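Long-range contact in erythrocyte membrane protein 1 (Plasmodium falciparum, PDB 2XU0), which probably binds host cell-surface receptors through its Duffy-binding-like domains, this chain being the N-terminal segment and first such domain, which takes part in rosetting: residues T164-H176 with I188-G200. The protein carries 10 engineered substitutions. Numbering follows the deposited sequence.
Sequences TAKYEGNYIVNDH and ICTSLARSFADIG
Gly169 and Leu192 lie where two roughly antiparallel helices pack, their segment axes 9.7 Å apart at closest approach and 148° between their directions. The CA atoms of Ala165 and Phe196 pair at one end (7.6 Å), and those of Val173 and Ile188 at the other (6.3 Å). Gly169 has no side chain, and Leu192 CD2 rests 3.7 Å from Gly169 CA. The same methyl touches Ile172 CB, and the two side chains run alongside one another with opposite sense. Ile172 is a knob in a hole formed by Ile188, Ser191, Leu192 and Ser195. Its CG2 reaches Ser191 CB and Leu192 CD2, while CD1 lies by Ser195 OG. Val173 CG2 meets Ile188 CG2 at 3.7 Å, the side chains nearly perpendicular.

Polar bonds grip this buried interface in two places. Ser195 OG donates to Glu168 OE2 at 2.8 Å, on the anti side of the carboxylate and 28° out of its plane. With CG trans to the backbone N, a bend at chi2 (57°) carries the Glu168 carboxylate to Ser195. Its OE1 takes a salt bridge from Arg104 and a bond from Cys139 N. Arg134 also bonds Ser195 OG. His176 NE2 and Ser191 OG share a hydrogen bond of 3.0 Å, the hydroxyl lying close to the plane of the imidazole. Ile188 CG1 sits over one ring face near the CG–ND1 side, as a CH-pi contact. His176 ND1 bonds Asp178 N. The pair is a roughly antiparallel helical hairpin, joining helices 154-175 and 186-204 within the largely helical Duffy-binding-like fold.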
loop_
_atom_site.group_PDB
_atom_site.type_symbol
_atom_site.label_atom_id
_atom_site.label_comp_id
_atom_site.label_asym_id
_atom_site.label_seq_id
_atom_site.Cartn_x
_atom_site.Cartn_y
_atom_site.Cartn_z
ATOM N N THR A 164 -1.132 -12.772 -14.785
ATOM C CA THR A 164 -1.477 -11.536 -14.052
ATOM C C THR A 164 -0.225 -11.021 -13.301
ATOM O O THR A 164 0.140 -9.846 -13.416
ATOM C CB THR A 164 -2.639 -11.841 -13.056
ATOM O OG1 THR A 164 -3.799 -12.293 -13.750
ATOM C CG2 THR A 164 -2.985 -10.671 -12.173
ATOM N N ALA A 165 0.429 -11.923 -12.548
ATOM C CA ALA A 165 1.628 -11.613 -11.760
ATOM C C ALA A 165 2.754 -11.041 -12.608
ATOM O O ALA A 165 3.264 -9.957 -12.301
ATOM C CB ALA A 165 2.080 -12.854 -10.989
ATOM N N LYS A 166 3.101 -11.728 -13.723
ATOM C CA LYS A 166 4.134 -11.249 -14.650
ATOM C C LYS A 166 3.877 -9.791 -15.071
ATOM O O LYS A 166 4.738 -8.911 -14.873
ATOM C CB LYS A 166 4.205 -12.174 -15.886
ATOM C CG LYS A 166 5.096 -11.636 -17.025
ATOM C CD LYS A 166 4.767 -12.294 -18.372
ATOM C CE LYS A 166 5.559 -11.748 -19.547
ATOM N NZ LYS A 166 5.142 -10.373 -19.942
ATOM N N TYR A 167 2.657 -9.522 -15.572
ATOM C CA TYR A 167 2.312 -8.179 -16.039
ATOM C C TYR A 167 2.220 -7.149 -14.980
ATOM O O TYR A 167 2.804 -6.071 -15.145
ATOM C CB TYR A 167 1.074 -8.203 -16.936
ATOM C CG TYR A 167 1.401 -8.696 -18.330
ATOM C CD1 TYR A 167 1.294 -10.044 -18.656
ATOM C CD2 TYR A 167 1.908 -7.829 -19.297
ATOM C CE1 TYR A 167 1.575 -10.503 -19.941
ATOM C CE2 TYR A 167 2.222 -8.283 -20.582
ATOM C CZ TYR A 167 2.038 -9.619 -20.903
ATOM O OH TYR A 167 2.336 -10.075 -22.162
ATOM N N GLU A 168 1.572 -7.489 -13.838
ATOM C CA GLU A 168 1.478 -6.558 -12.695
ATOM C C GLU A 168 2.890 -6.147 -12.224
ATOM O O GLU A 168 3.157 -4.957 -12.026
ATOM C CB GLU A 168 0.659 -7.206 -11.531
ATOM C CG GLU A 168 0.559 -6.337 -10.277
ATOM C CD GLU A 168 -0.021 -4.940 -10.428
ATOM O OE1 GLU A 168 -0.826 -4.718 -11.366
ATOM O OE2 GLU A 168 0.268 -4.087 -9.557
ATOM N N GLY A 169 3.769 -7.148 -12.066
ATOM C CA GLY A 169 5.167 -6.952 -11.693
ATOM C C GLY A 169 5.893 -6.069 -12.685
ATOM O O GLY A 169 6.606 -5.136 -12.299
ATOM N N ASN A 170 5.674 -6.342 -14.000
ATOM C CA ASN A 170 6.272 -5.513 -15.045
ATOM C C ASN A 170 5.843 -4.079 -14.915
ATOM O O ASN A 170 6.705 -3.199 -14.921
ATOM C CB ASN A 170 5.983 -6.074 -16.434
ATOM C CG ASN A 170 7.247 -6.201 -17.241
ATOM O OD1 ASN A 170 8.032 -5.248 -17.381
ATOM N ND2 ASN A 170 7.517 -7.404 -17.704
ATOM N N TYR A 171 4.528 -3.819 -14.666
ATOM C CA TYR A 171 4.112 -2.426 -14.494
ATOM C C TYR A 171 4.818 -1.824 -13.298
ATOM O O TYR A 171 5.388 -0.744 -13.422
ATOM C CB TYR A 171 2.568 -2.227 -14.372
ATOM C CG TYR A 171 2.274 -0.808 -13.918
ATOM C CD1 TYR A 171 2.230 0.239 -14.834
ATOM C CD2 TYR A 171 2.237 -0.483 -12.563
ATOM C CE1 TYR A 171 2.128 1.568 -14.414
ATOM C CE2 TYR A 171 2.177 0.840 -12.133
ATOM C CZ TYR A 171 2.082 1.861 -13.064
ATOM O OH TYR A 171 1.984 3.161 -12.642
ATOM N N ILE A 172 4.727 -2.495 -12.097
ATOM C CA ILE A 172 5.303 -1.931 -10.869
ATOM C C ILE A 172 6.750 -1.571 -11.065
ATOM O O ILE A 172 7.156 -0.456 -10.749
ATOM C CB ILE A 172 5.110 -2.848 -9.601
ATOM C CG1 ILE A 172 3.616 -3.092 -9.215
ATOM C CG2 ILE A 172 5.986 -2.398 -8.417
ATOM C CD1 ILE A 172 2.837 -1.928 -8.800
ATOM N N VAL A 173 7.543 -2.536 -11.537
ATOM C CA VAL A 173 8.990 -2.334 -11.726
ATOM C C VAL A 173 9.269 -1.190 -12.692
ATOM O O VAL A 173 10.170 -0.390 -12.439
ATOM C CB VAL A 173 9.681 -3.647 -12.173
ATOM C CG1 VAL A 173 11.122 -3.394 -12.636
ATOM C CG2 VAL A 173 9.640 -4.685 -11.063
ATOM N N ASN A 174 8.497 -1.099 -13.790
ATOM C CA ASN A 174 8.775 -0.053 -14.791
ATOM C C ASN A 174 8.232 1.342 -14.547
ATOM O O ASN A 174 8.554 2.259 -15.301
ATOM C CB ASN A 174 8.559 -0.572 -16.221
ATOM C CG ASN A 174 9.572 -1.639 -16.568
ATOM O OD1 ASN A 174 10.781 -1.376 -16.637
ATOM N ND2 ASN A 174 9.118 -2.884 -16.680
ATOM N N ASP A 175 7.461 1.530 -13.461
ATOM C CA ASP A 175 6.921 2.846 -13.155
ATOM C C ASP A 175 7.180 3.268 -11.723
ATOM O O ASP A 175 6.800 4.370 -11.317
ATOM C CB ASP A 175 5.432 2.908 -13.527
ATOM C CG ASP A 175 4.924 4.320 -13.740
ATOM O OD1 ASP A 175 5.555 5.070 -14.523
ATOM O OD2 ASP A 175 3.947 4.705 -13.064
ATOM N N HIS A 176 7.895 2.414 -10.960
ATOM C CA HIS A 176 8.189 2.685 -9.551
ATOM C C HIS A 176 9.023 3.941 -9.354
ATOM O O HIS A 176 9.972 4.131 -10.087
ATOM C CB HIS A 176 8.864 1.476 -8.875
ATOM C CG HIS A 176 8.770 1.540 -7.385
ATOM N ND1 HIS A 176 9.668 2.273 -6.642
ATOM C CD2 HIS A 176 7.853 0.998 -6.553
ATOM C CE1 HIS A 176 9.279 2.160 -5.386
ATOM N NE2 HIS A 176 8.190 1.402 -5.284
ATOM N N ILE A 188 10.923 -1.234 -4.449
ATOM C CA ILE A 188 10.208 -1.928 -5.527
ATOM C C ILE A 188 9.696 -3.272 -5.012
ATOM O O ILE A 188 8.555 -3.635 -5.291
ATOM C CB ILE A 188 11.128 -2.101 -6.781
ATOM C CG1 ILE A 188 11.520 -0.733 -7.388
ATOM C CG2 ILE A 188 10.494 -3.051 -7.810
ATOM C CD1 ILE A 188 12.313 -0.786 -8.809
ATOM N N CYS A 189 10.564 -4.029 -4.285
ATOM C CA CYS A 189 10.208 -5.311 -3.678
ATOM C C CYS A 189 8.999 -5.120 -2.708
ATOM O O CYS A 189 8.088 -5.936 -2.717
ATOM C CB CYS A 189 11.426 -5.920 -2.972
ATOM S SG CYS A 189 12.834 -6.224 -4.081
ATOM N N THR A 190 8.982 -4.024 -1.932
ATOM C CA THR A 190 7.863 -3.668 -1.007
ATOM C C THR A 190 6.561 -3.460 -1.825
ATOM O O THR A 190 5.525 -4.014 -1.461
ATOM C CB THR A 190 8.229 -2.414 -0.159
ATOM O OG1 THR A 190 9.290 -2.778 0.725
ATOM C CG2 THR A 190 7.060 -1.894 0.687
ATOM N N SER A 191 6.628 -2.689 -2.953
ATOM C CA SER A 191 5.427 -2.453 -3.768
ATOM C C SER A 191 4.930 -3.725 -4.400
ATOM O O SER A 191 3.717 -3.942 -4.445
ATOM C CB SER A 191 5.654 -1.354 -4.802
ATOM O OG SER A 191 5.872 -0.135 -4.117
ATOM N N LEU A 192 5.869 -4.612 -4.835
ATOM C CA LEU A 192 5.529 -5.927 -5.355
ATOM C C LEU A 192 4.867 -6.769 -4.273
ATOM O O LEU A 192 3.924 -7.497 -4.569
ATOM C CB LEU A 192 6.784 -6.664 -5.870
ATOM C CG LEU A 192 7.405 -6.165 -7.204
ATOM C CD1 LEU A 192 8.624 -7.029 -7.577
ATOM C CD2 LEU A 192 6.400 -6.204 -8.321
ATOM N N ALA A 193 5.358 -6.708 -3.031
ATOM C CA ALA A 193 4.748 -7.485 -1.912
ATOM C C ALA A 193 3.298 -6.992 -1.668
ATOM O O ALA A 193 2.404 -7.787 -1.375
ATOM C CB ALA A 193 5.575 -7.309 -0.667
ATOM N N ARG A 194 3.058 -5.691 -1.879
ATOM C CA ARG A 194 1.722 -5.121 -1.712
ATOM C C ARG A 194 0.763 -5.602 -2.772
ATOM O O ARG A 194 -0.380 -5.885 -2.444
ATOM C CB ARG A 194 1.775 -3.604 -1.658
ATOM C CG ARG A 194 2.437 -3.104 -0.406
ATOM C CD ARG A 194 2.492 -1.622 -0.512
ATOM N NE ARG A 194 2.979 -1.020 0.715
ATOM C CZ ARG A 194 3.776 0.032 0.741
ATOM N NH1 ARG A 194 4.188 0.585 -0.393
ATOM N NH2 ARG A 194 4.168 0.543 1.891
ATOM N N SER A 195 1.229 -5.729 -4.042
ATOM C CA SER A 195 0.421 -6.242 -5.143
ATOM C C SER A 195 0.201 -7.725 -4.988
ATOM O O SER A 195 -0.884 -8.210 -5.254
ATOM C CB SER A 195 1.073 -5.922 -6.494
ATOM O OG SER A 195 0.784 -4.574 -6.812
ATOM N N PHE A 196 1.252 -8.464 -4.585
ATOM C CA PHE A 196 1.194 -9.912 -4.329
ATOM C C PHE A 196 0.080 -10.191 -3.325
ATOM O O PHE A 196 -0.717 -11.132 -3.508
ATOM C CB PHE A 196 2.518 -10.362 -3.709
ATOM C CG PHE A 196 2.629 -11.819 -3.343
ATOM C CD1 PHE A 196 2.584 -12.806 -4.322
ATOM C CD2 PHE A 196 2.930 -12.200 -2.038
ATOM C CE1 PHE A 196 2.829 -14.155 -3.997
ATOM C CE2 PHE A 196 3.151 -13.544 -1.704
ATOM C CZ PHE A 196 3.065 -14.515 -2.676
ATOM N N ALA A 197 0.041 -9.378 -2.263
ATOM C CA ALA A 197 -0.998 -9.484 -1.204
ATOM C C ALA A 197 -2.426 -9.181 -1.739
ATOM O O ALA A 197 -3.356 -9.925 -1.435
ATOM C CB ALA A 197 -0.652 -8.575 -0.039
ATOM N N ASP A 198 -2.574 -8.152 -2.588
ATOM C CA ASP A 198 -3.869 -7.842 -3.203
ATOM C C ASP A 198 -4.318 -8.974 -4.144
ATOM O O ASP A 198 -5.497 -9.327 -4.140
ATOM C CB ASP A 198 -3.843 -6.472 -3.935
ATOM C CG ASP A 198 -3.941 -5.251 -3.026
ATOM O OD1 ASP A 198 -4.393 -5.398 -1.868
ATOM O OD2 ASP A 198 -3.585 -4.149 -3.477
ATOM N N ILE A 199 -3.368 -9.567 -4.927
ATOM C CA ILE A 199 -3.647 -10.695 -5.834
ATOM C C ILE A 199 -4.139 -11.882 -5.055
ATOM O O ILE A 199 -5.130 -12.513 -5.443
ATOM C CB ILE A 199 -2.452 -11.033 -6.782
ATOM C CG1 ILE A 199 -2.313 -9.909 -7.870
ATOM C CG2 ILE A 199 -2.683 -12.401 -7.449
ATOM C CD1 ILE A 199 -0.867 -9.777 -8.581
ATOM N N GLY A 200 -3.462 -12.185 -3.962
ATOM C CA GLY A 200 -3.885 -13.265 -3.063
ATOM C C GLY A 200 -5.291 -13.038 -2.540
ATOM O O GLY A 200 -6.094 -13.978 -2.496
#